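Local coordinates for protein PpBBE-like 1 D396N (Physcomitrella patens subsp. patens, PDB 6EO5) that acts as a cellobiose oxidase, a berberine bridge enzyme-like flavoprotein that carries bi-covalently attached FAD, at residues P221-L235 with P261-K275. Sequence-based numbering, arbitrary orientation.
Sequences PVTHFKYRWNDKAVL and PSGVSWLEGTYLGKK
Thr223 O takes the N-H of Tyr271 at 2.7 Å, and Thr223 N returns a bond to Tyr271 O, closing one of four hydrogen-bonded pairs that join antiparallel strands 222-230 and 264-271. Both belong to the seven-stranded antiparallel sheet of what is probably the substrate domain of this VAO-type flavoenzyme; strand 294-300 lies beyond 222-230. The sheet face that carries His224, Lys226, Trp266 and Glu268 has helix 302-308 packed against its His224 end. Here His224 NE2 gives a nearly straight bond to Glu268 OE2 (3.0 Å, 170°), which receives it on the anti lone pair, with the carboxylate close to perpendicular to the imidazole. The side chain of Glu268 is about 10 Å from the bound FAD. Glu268 OE1 makes a long salt bridge to Lys226 NZ (3.8 Å). The Lys226 chain is extended, its CG swung to the far side from the backbone N (chi1 -179°), and this carries it across Trp266: CE covers the five-membered ring and NZ sits 3.5 Å from the centroid of the six-membered ring, a cation-pi contact suited to a large flat indole, which also stacks on Tyr258. Arg228 lays one guanidinium face near CZ3 of Trp266, its plane inclined 47° to the indole. On the other face, helix 279-288 covers Tyr227 and Leu267. There Phe225 turns its ring over Gly269, whose lack of a side chain admits it; Gly269 CA lies 3.8 Å from the Phe225 ring centroid. Past the inverse gamma turn at Leu272, Thr223 OG1 donates to Gly273 O at 2.9 Å.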
loop_
_atom_site.group_PDB
_atom_site.type_symbol
_atom_site.label_atom_id
_atom_site.label_comp_id
_atom_site.label_asym_id
_atom_site.label_seq_id
_atom_site.Cartn_x
_atom_site.Cartn_y
_atom_site.Cartn_z
ATOM N N PRO A 221 -16.439 20.300 3.628
ATOM C CA PRO A 221 -15.766 20.385 2.329
ATOM C C PRO A 221 -14.265 20.233 2.480
ATOM O O PRO A 221 -13.686 20.575 3.510
ATOM C CB PRO A 221 -16.118 21.793 1.831
ATOM C CG PRO A 221 -17.321 22.207 2.642
ATOM C CD PRO A 221 -17.171 21.539 3.962
ATOM N N VAL A 222 -13.635 19.728 1.418
ATOM C CA VAL A 222 -12.188 19.624 1.319
ATOM C C VAL A 222 -11.753 20.309 0.029
ATOM O O VAL A 222 -12.574 20.691 -0.804
ATOM C CB VAL A 222 -11.700 18.162 1.360
ATOM C CG1 VAL A 222 -12.248 17.461 2.609
ATOM C CG2 VAL A 222 -12.102 17.429 0.085
ATOM N N THR A 223 -10.439 20.465 -0.127
ATOM C CA THR A 223 -9.868 21.199 -1.248
ATOM C C THR A 223 -8.730 20.402 -1.874
ATOM O O THR A 223 -7.793 19.975 -1.186
ATOM C CB THR A 223 -9.364 22.575 -0.809
ATOM O OG1 THR A 223 -10.439 23.298 -0.205
ATOM C CG2 THR A 223 -8.834 23.357 -2.003
ATOM N N HIS A 224 -8.814 20.216 -3.181
ATOM C CA HIS A 224 -7.818 19.494 -3.949
ATOM C C HIS A 224 -6.982 20.500 -4.731
ATOM O O HIS A 224 -7.529 21.408 -5.361
ATOM C CB HIS A 224 -8.506 18.494 -4.884
ATOM C CG HIS A 224 -7.584 17.866 -5.877
ATOM N ND1 HIS A 224 -7.535 18.258 -7.197
ATOM C CD2 HIS A 224 -6.663 16.884 -5.740
ATOM C CE1 HIS A 224 -6.625 17.539 -7.832
ATOM N NE2 HIS A 224 -6.081 16.699 -6.970
ATOM N N PHE A 225 -5.662 20.353 -4.684
ATOM C CA PHE A 225 -4.786 21.223 -5.454
ATOM C C PHE A 225 -3.746 20.397 -6.193
ATOM O O PHE A 225 -3.352 19.317 -5.742
ATOM C CB PHE A 225 -4.091 22.271 -4.577
ATOM C CG PHE A 225 -3.269 21.697 -3.451
ATOM C CD1 PHE A 225 -3.858 21.402 -2.228
ATOM C CD2 PHE A 225 -1.896 21.497 -3.603
ATOM C CE1 PHE A 225 -3.104 20.902 -1.178
ATOM C CE2 PHE A 225 -1.125 20.987 -2.560
ATOM C CZ PHE A 225 -1.731 20.692 -1.343
ATOM N N LYS A 226 -3.314 20.914 -7.342
ATOM C CA LYS A 226 -2.247 20.286 -8.104
ATOM C C LYS A 226 -1.565 21.357 -8.940
ATOM O O LYS A 226 -2.228 22.092 -9.682
ATOM C CB LYS A 226 -2.790 19.154 -8.977
ATOM C CG LYS A 226 -1.741 18.413 -9.794
ATOM C CD LYS A 226 -2.257 17.039 -10.204
ATOM C CE LYS A 226 -1.317 16.348 -11.181
ATOM N NZ LYS A 226 -1.715 14.932 -11.416
ATOM N N TYR A 227 -0.248 21.469 -8.785
ATOM C CA TYR A 227 0.567 22.416 -9.535
ATOM C C TYR A 227 1.553 21.606 -10.361
ATOM O O TYR A 227 2.332 20.824 -9.806
ATOM C CB TYR A 227 1.289 23.394 -8.602
ATOM C CG TYR A 227 0.366 24.017 -7.577
ATOM C CD1 TYR A 227 -0.597 24.951 -7.954
ATOM C CD2 TYR A 227 0.434 23.655 -6.240
ATOM C CE1 TYR A 227 -1.455 25.510 -7.026
ATOM C CE2 TYR A 227 -0.423 24.215 -5.301
ATOM C CZ TYR A 227 -1.366 25.145 -5.705
ATOM O OH TYR A 227 -2.219 25.710 -4.783
ATOM N N ARG A 228 1.527 21.808 -11.678
ATOM C CA ARG A 228 2.157 20.916 -12.639
ATOM C C ARG A 228 3.073 21.704 -13.571
ATOM O O ARG A 228 2.783 22.855 -13.907
ATOM C CB ARG A 228 1.057 20.177 -13.423
ATOM C CG ARG A 228 1.544 19.148 -14.375
ATOM C CD ARG A 228 0.419 18.207 -14.782
ATOM N NE ARG A 228 0.919 17.242 -15.767
ATOM C CZ ARG A 228 0.285 16.129 -16.126
ATOM N NH1 ARG A 228 -0.889 15.816 -15.571
ATOM N NH2 ARG A 228 0.835 15.326 -17.035
ATOM N N TRP A 229 4.189 21.087 -13.971
ATOM C CA TRP A 229 5.140 21.666 -14.920
ATOM C C TRP A 229 5.591 20.602 -15.911
ATOM O O TRP A 229 5.503 19.401 -15.650
ATOM C CB TRP A 229 6.412 22.210 -14.265
ATOM C CG TRP A 229 6.300 23.405 -13.396
ATOM C CD1 TRP A 229 6.613 24.697 -13.731
ATOM C CD2 TRP A 229 5.924 23.428 -12.014
ATOM N NE1 TRP A 229 6.427 25.521 -12.649
ATOM C CE2 TRP A 229 6.005 24.770 -11.583
ATOM C CE3 TRP A 229 5.511 22.450 -11.105
ATOM C CZ2 TRP A 229 5.697 25.154 -10.284
ATOM C CZ3 TRP A 229 5.200 22.834 -9.818
ATOM C CH2 TRP A 229 5.291 24.178 -9.418
ATOM N N ASN A 230 6.126 21.063 -17.042
ATOM C CA ASN A 230 6.664 20.177 -18.067
ATOM C C ASN A 230 7.900 20.869 -18.630
ATOM O O ASN A 230 7.853 21.536 -19.664
ATOM C CB ASN A 230 5.648 19.860 -19.152
ATOM C CG ASN A 230 6.159 18.804 -20.131
ATOM O OD1 ASN A 230 7.150 18.108 -19.866
ATOM N ND2 ASN A 230 5.483 18.679 -21.263
ATOM N N ASP A 231 9.015 20.692 -17.933
ATOM C CA ASP A 231 10.245 21.409 -18.218
ATOM C C ASP A 231 11.375 20.732 -17.452
ATOM O O ASP A 231 11.420 20.801 -16.220
ATOM C CB ASP A 231 10.102 22.877 -17.817
ATOM C CG ASP A 231 11.266 23.739 -18.279
ATOM O OD1 ASP A 231 12.335 23.203 -18.651
ATOM O OD2 ASP A 231 11.105 24.982 -18.252
ATOM N N LYS A 232 12.279 20.056 -18.165
ATOM C CA LYS A 232 13.400 19.394 -17.506
ATOM C C LYS A 232 14.240 20.359 -16.679
ATOM O O LYS A 232 14.940 19.919 -15.761
ATOM C CB LYS A 232 14.283 18.704 -18.546
ATOM C CG LYS A 232 14.087 17.200 -18.650
ATOM C CD LYS A 232 14.235 16.731 -20.097
ATOM C CE LYS A 232 14.539 15.238 -20.172
ATOM N NZ LYS A 232 14.437 14.703 -21.565
ATOM N N ALA A 233 14.168 21.665 -16.962
ATOM C CA ALA A 233 15.083 22.620 -16.353
ATOM C C ALA A 233 14.643 23.077 -14.967
ATOM O O ALA A 233 15.484 23.534 -14.186
ATOM C CB ALA A 233 15.254 23.832 -17.266
ATOM N N VAL A 234 13.363 22.954 -14.627
ATOM C CA VAL A 234 12.880 23.449 -13.344
ATOM C C VAL A 234 12.733 22.332 -12.314
ATOM O O VAL A 234 12.120 22.548 -11.259
ATOM C CB VAL A 234 11.557 24.226 -13.508
ATOM C CG1 VAL A 234 11.733 25.358 -14.508
ATOM C CG2 VAL A 234 10.409 23.310 -13.937
ATOM N N LEU A 235 13.285 21.146 -12.588
ATOM C CA LEU A 235 13.117 20.009 -11.681
ATOM C C LEU A 235 13.830 20.235 -10.348
ATOM O O LEU A 235 13.274 19.954 -9.281
ATOM C CB LEU A 235 13.623 18.725 -12.342
ATOM C CG LEU A 235 12.808 18.212 -13.520
ATOM C CD1 LEU A 235 13.520 17.047 -14.186
ATOM C CD2 LEU A 235 11.406 17.817 -13.058
ATOM N N PRO A 261 11.248 11.212 -16.109
ATOM C CA PRO A 261 12.373 11.600 -16.988
ATOM C C PRO A 261 11.971 12.376 -18.232
ATOM O O PRO A 261 12.854 12.929 -18.896
ATOM C CB PRO A 261 13.012 10.256 -17.368
ATOM C CG PRO A 261 12.517 9.291 -16.330
ATOM C CD PRO A 261 11.142 9.747 -15.988
ATOM N N SER A 262 10.686 12.442 -18.569
ATOM C CA SER A 262 10.244 13.300 -19.661
ATOM C C SER A 262 10.224 14.775 -19.284
ATOM O O SER A 262 10.002 15.615 -20.157
ATOM C CB SER A 262 8.852 12.883 -20.135
ATOM O OG SER A 262 7.843 13.372 -19.266
ATOM N N GLY A 263 10.431 15.108 -18.016
ATOM C CA GLY A 263 10.454 16.482 -17.562
ATOM C C GLY A 263 9.232 16.917 -16.775
ATOM O O GLY A 263 9.245 18.022 -16.218
ATOM N N VAL A 264 8.176 16.104 -16.717
ATOM C CA VAL A 264 7.002 16.459 -15.929
ATOM C C VAL A 264 7.356 16.450 -14.447
ATOM O O VAL A 264 8.131 15.602 -13.980
ATOM C CB VAL A 264 5.848 15.489 -16.233
ATOM C CG1 VAL A 264 4.630 15.809 -15.377
ATOM C CG2 VAL A 264 5.499 15.540 -17.707
ATOM N N SER A 265 6.803 17.407 -13.702
ATOM C CA SER A 265 6.843 17.377 -12.243
ATOM C C SER A 265 5.607 18.081 -11.697
ATOM O O SER A 265 5.073 19.000 -12.327
ATOM C CB SER A 265 8.114 18.033 -11.682
ATOM O OG SER A 265 8.142 19.418 -11.972
ATOM N N TRP A 266 5.152 17.649 -10.520
ATOM C CA TRP A 266 3.998 18.313 -9.927
ATOM C C TRP A 266 3.976 18.118 -8.419
ATOM O O TRP A 266 4.632 17.230 -7.872
ATOM C CB TRP A 266 2.675 17.832 -10.548
ATOM C CG TRP A 266 2.222 16.409 -10.239
ATOM C CD1 TRP A 266 1.882 15.885 -9.014
ATOM C CD2 TRP A 266 1.989 15.359 -11.197
ATOM N NE1 TRP A 266 1.484 14.571 -9.154
ATOM C CE2 TRP A 266 1.536 14.230 -10.483
ATOM C CE3 TRP A 266 2.117 15.269 -12.592
ATOM C CZ2 TRP A 266 1.224 13.029 -11.115
ATOM C CZ3 TRP A 266 1.800 14.074 -13.214
ATOM C CH2 TRP A 266 1.363 12.974 -12.477
ATOM N N LEU A 267 3.224 18.991 -7.756
ATOM C CA LEU A 267 2.830 18.807 -6.368
ATOM C C LEU A 267 1.324 18.623 -6.365
ATOM O O LEU A 267 0.602 19.455 -6.914
ATOM C CB LEU A 267 3.226 20.002 -5.502
ATOM C CG LEU A 267 2.733 19.939 -4.059
ATOM C CD1 LEU A 267 3.307 18.722 -3.350
ATOM C CD2 LEU A 267 3.081 21.210 -3.309
ATOM N N GLU A 268 0.855 17.523 -5.789
ATOM C CA GLU A 268 -0.569 17.258 -5.665
ATOM C C GLU A 268 -0.925 17.051 -4.198
ATOM O O GLU A 268 -0.153 16.447 -3.448
ATOM C CB GLU A 268 -0.984 16.042 -6.491
ATOM C CG GLU A 268 -2.483 15.815 -6.463
ATOM C CD GLU A 268 -2.938 14.631 -7.289
ATOM O OE1 GLU A 268 -2.063 13.851 -7.741
ATOM O OE2 GLU A 268 -4.178 14.491 -7.477
ATOM N N GLY A 269 -2.090 17.552 -3.781
ATOM C CA GLY A 269 -2.429 17.449 -2.374
ATOM C C GLY A 269 -3.898 17.654 -2.077
ATOM O O GLY A 269 -4.673 18.137 -2.902
ATOM N N THR A 270 -4.263 17.279 -0.856
ATOM C CA THR A 270 -5.615 17.424 -0.349
ATOM C C THR A 270 -5.572 18.189 0.964
ATOM O O THR A 270 -4.797 17.843 1.865
ATOM C CB THR A 270 -6.274 16.057 -0.151
ATOM O OG1 THR A 270 -6.359 15.386 -1.419
ATOM C CG2 THR A 270 -7.674 16.221 0.457
ATOM N N TYR A 271 -6.405 19.229 1.061
ATOM C CA TYR A 271 -6.512 20.083 2.242
ATOM C C TYR A 271 -7.871 19.858 2.891
ATOM O O TYR A 271 -8.913 20.036 2.244
ATOM C CB TYR A 271 -6.327 21.551 1.866
ATOM C CG TYR A 271 -6.660 22.525 2.965
ATOM C CD1 TYR A 271 -6.190 22.332 4.258
ATOM C CD2 TYR A 271 -7.435 23.656 2.706
ATOM C CE1 TYR A 271 -6.496 23.230 5.274
ATOM C CE2 TYR A 271 -7.748 24.568 3.715
ATOM C CZ TYR A 271 -7.274 24.352 4.995
ATOM O OH TYR A 271 -7.581 25.254 5.990
ATOM N N LEU A 272 -7.857 19.446 4.158
ATOM C CA LEU A 272 -9.085 19.240 4.931
ATOM C C LEU A 272 -9.599 20.588 5.451
ATOM O O LEU A 272 -9.514 20.921 6.636
ATOM C CB LEU A 272 -8.833 18.261 6.067
ATOM C CG LEU A 272 -8.408 16.864 5.634
ATOM C CD1 LEU A 272 -8.015 16.048 6.845
ATOM C CD2 LEU A 272 -9.525 16.189 4.880
ATOM N N GLY A 273 -10.162 21.362 4.533
ATOM C CA GLY A 273 -10.521 22.732 4.839
ATOM C C GLY A 273 -11.119 23.396 3.619
ATOM O O GLY A 273 -11.220 22.800 2.542
ATOM N N LYS A 274 -11.523 24.650 3.811
ATOM C CA LYS A 274 -12.156 25.425 2.752
ATOM C C LYS A 274 -11.115 26.011 1.806
ATOM O O LYS A 274 -10.037 26.447 2.225
ATOM C CB LYS A 274 -13.003 26.548 3.348
ATOM C CG LYS A 274 -14.237 26.072 4.086
ATOM C CD LYS A 274 -14.885 27.224 4.847
ATOM C CE LYS A 274 -16.081 26.761 5.672
ATOM N NZ LYS A 274 -16.731 27.907 6.395
ATOM N N LYS A 275 -11.465 26.048 0.521
ATOM C CA LYS A 275 -10.538 26.529 -0.496
ATOM C C LYS A 275 -10.055 27.943 -0.197
ATOM O O LYS A 275 -8.888 28.270 -0.450
ATOM C CB LYS A 275 -11.205 26.463 -1.864
ATOM C CG LYS A 275 -10.370 27.058 -2.963
ATOM C CD LYS A 275 -11.061 26.910 -4.285
ATOM C CE LYS A 275 -10.340 27.681 -5.352
ATOM N NZ LYS A 275 -11.023 27.451 -6.649
HETATM O O HOH W 1 9.271 19.921 -14.572
#